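Local coordinates for sensor protein (Geobacter sulfurreducens PCA, PDB 2R78) that probably acts as a sensor histidine kinase of a two-component system, passing phosphate from ATP to a histidine, this chain being its PAS sensory domain, at residues A20-F25 / L110-D115. Sequence-based numbering, arbitrary orientation.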
loop_
_atom_site.group_PDB
_atom_site.type_symbol
_atom_site.label_atom_id
_atom_site.label_comp_id
_atom_site.label_asym_id
_atom_site.label_seq_id
_atom_site.Cartn_x
_atom_site.Cartn_y
_atom_site.Cartn_z
ATOM N N ALA B 20 -4.688 0.385 3.618
ATOM C CA ALA B 20 -3.471 1.171 3.410
ATOM C C ALA B 20 -3.667 2.537 4.082
ATOM O O ALA B 20 -4.752 3.077 4.068
ATOM C CB ALA B 20 -3.172 1.308 1.899
ATOM N N ILE B 21 -2.620 3.065 4.718
ATOM C CA ILE B 21 -2.669 4.452 5.244
ATOM C C ILE B 21 -2.422 5.446 4.084
ATOM O O ILE B 21 -3.017 6.534 4.018
ATOM C CB ILE B 21 -1.626 4.666 6.360
ATOM C CG1 ILE B 21 -1.934 3.779 7.569
ATOM C CG2 ILE B 21 -1.607 6.126 6.808
ATOM C CD1 ILE B 21 -1.212 2.475 7.529
ATOM N N ASP B 22 -1.567 5.053 3.156
ATOM C CA ASP B 22 -1.396 5.827 1.931
ATOM C C ASP B 22 -2.644 5.757 1.047
ATOM O O ASP B 22 -3.402 4.776 1.066
ATOM C CB ASP B 22 -0.210 5.351 1.131
ATOM C CG ASP B 22 1.117 5.756 1.738
ATOM O OD1 ASP B 22 1.190 6.671 2.608
ATOM O OD2 ASP B 22 2.104 5.165 1.294
ATOM N N GLY B 23 -2.845 6.822 0.285
ATOM C CA GLY B 23 -3.891 6.855 -0.711
ATOM C C GLY B 23 -3.571 5.935 -1.884
ATOM O O GLY B 23 -2.428 5.841 -2.316
ATOM N N ILE B 24 -4.596 5.250 -2.396
ATOM C CA ILE B 24 -4.417 4.408 -3.584
ATOM C C ILE B 24 -5.579 4.711 -4.520
ATOM O O ILE B 24 -6.724 4.781 -4.087
ATOM C CB ILE B 24 -4.378 2.879 -3.253
ATOM C CG1 ILE B 24 -3.309 2.551 -2.207
ATOM C CG2 ILE B 24 -4.169 2.066 -4.529
ATOM C CD1 ILE B 24 -3.384 1.115 -1.646
ATOM N N PHE B 25 -5.270 4.920 -5.793
ATOM C CA PHE B 25 -6.284 5.170 -6.787
ATOM C C PHE B 25 -6.007 4.328 -8.031
ATOM O O PHE B 25 -4.860 3.935 -8.294
ATOM C CB PHE B 25 -6.452 6.676 -7.100
ATOM C CG PHE B 25 -5.221 7.361 -7.656
ATOM C CD1 PHE B 25 -4.995 7.424 -9.024
ATOM C CD2 PHE B 25 -4.316 7.994 -6.807
ATOM C CE1 PHE B 25 -3.870 8.092 -9.527
ATOM C CE2 PHE B 25 -3.195 8.665 -7.317
ATOM C CZ PHE B 25 -2.970 8.686 -8.666
ATOM N N LEU B 110 -2.217 2.284 -11.696
ATOM C CA LEU B 110 -2.237 2.283 -10.230
ATOM C C LEU B 110 -1.528 3.536 -9.742
ATOM O O LEU B 110 -0.365 3.743 -10.040
ATOM C CB LEU B 110 -1.434 1.084 -9.696
ATOM C CG LEU B 110 -1.183 0.969 -8.176
ATOM C CD1 LEU B 110 -2.464 0.562 -7.526
ATOM C CD2 LEU B 110 -0.096 -0.064 -7.835
ATOM N N GLY B 111 -2.202 4.327 -8.926
ATOM C CA GLY B 111 -1.554 5.455 -8.289
ATOM C C GLY B 111 -1.489 5.301 -6.782
ATOM O O GLY B 111 -2.393 4.725 -6.158
ATOM N N ILE B 112 -0.436 5.848 -6.194
ATOM C CA ILE B 112 -0.295 5.923 -4.748
ATOM C C ILE B 112 -0.033 7.405 -4.405
ATOM O O ILE B 112 0.724 8.069 -5.105
ATOM C CB ILE B 112 0.892 5.062 -4.268
ATOM C CG1 ILE B 112 0.723 3.580 -4.645
ATOM C CG2 ILE B 112 1.004 5.122 -2.771
ATOM C CD1 ILE B 112 2.034 2.735 -4.486
ATOM N N ALA B 113 -0.689 7.915 -3.362
ATOM C CA ALA B 113 -0.510 9.320 -2.906
ATOM C C ALA B 113 -0.065 9.259 -1.455
ATOM O O ALA B 113 -0.732 8.630 -0.652
ATOM C CB ALA B 113 -1.829 10.094 -3.014
ATOM N N ARG B 114 1.040 9.923 -1.128
ATOM C CA ARG B 114 1.596 9.961 0.218
ATOM C C ARG B 114 1.707 11.408 0.709
ATOM O O ARG B 114 2.006 12.325 -0.064
ATOM C CB ARG B 114 3.015 9.369 0.230
ATOM C CG ARG B 114 3.134 7.900 -0.183
ATOM C CD ARG B 114 4.586 7.342 -0.165
ATOM N NE ARG B 114 5.301 7.556 1.118
ATOM C CZ ARG B 114 5.266 6.733 2.182
ATOM N NH1 ARG B 114 4.518 5.639 2.177
ATOM N NH2 ARG B 114 5.954 7.027 3.282
ATOM N N ASP B 115 1.534 11.628 2.003
ATOM C CA ASP B 115 1.900 12.952 2.572
ATOM C C ASP B 115 3.376 13.300 2.428
ATOM O O ASP B 115 4.228 12.398 2.457
ATOM C CB ASP B 115 1.523 13.021 4.040
ATOM C CG ASP B 115 0.051 13.282 4.226
ATOM O OD1 ASP B 115 -0.440 14.284 3.631
ATOM O OD2 ASP B 115 -0.602 12.494 4.961
HETATM O O HOH W 1 0.053 9.428 3.336
#
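Backbone hydrogen bonds join G23 to A113 and F25 to G111, each pair bonded in both directions, and make 23-25 and 110-115 antiparallel neighbours in the PAS-fold sheet. The G111 N to F25 O bond, 2.8 Å, is nearly straight at 174°. Between these pairs lies the non-hydrogen-bonded pair I24-I112, and the CA of I112 approaches G23 O at 3.2 Å in a CA-H...O contact.

Apolar packing differs on the two faces. On that of I24 and I112, I24 CG2 meets L110 CD1 at 3.8 Å. On the other, F25 holds CG between its backbone N and carbonyl carbon (chi1 61°), which swings the ring across to G111; the G111 CA sits over the ring centre, 3.6 Å from the centroid, in a CH-pi contact. The ring also meets that of Y33. An alanine in place of F25 would probably strip the aromatic cover from G111 CA and leave Y33 without this neighbour.

Just before strand 23-25, D22 OD2 forms a salt bridge with R114 NH1 (2.6 Å), at the guanidinium edge, the carboxylate and guanidinium planes almost perpendicular and the hydrogen bond weak in angle. A water links D22 OD1 to D115 N.

D22 OD1 also pairs with R114 NH1 of the second subunit, and reciprocally, so the same charges probably contribute to the subunit interface.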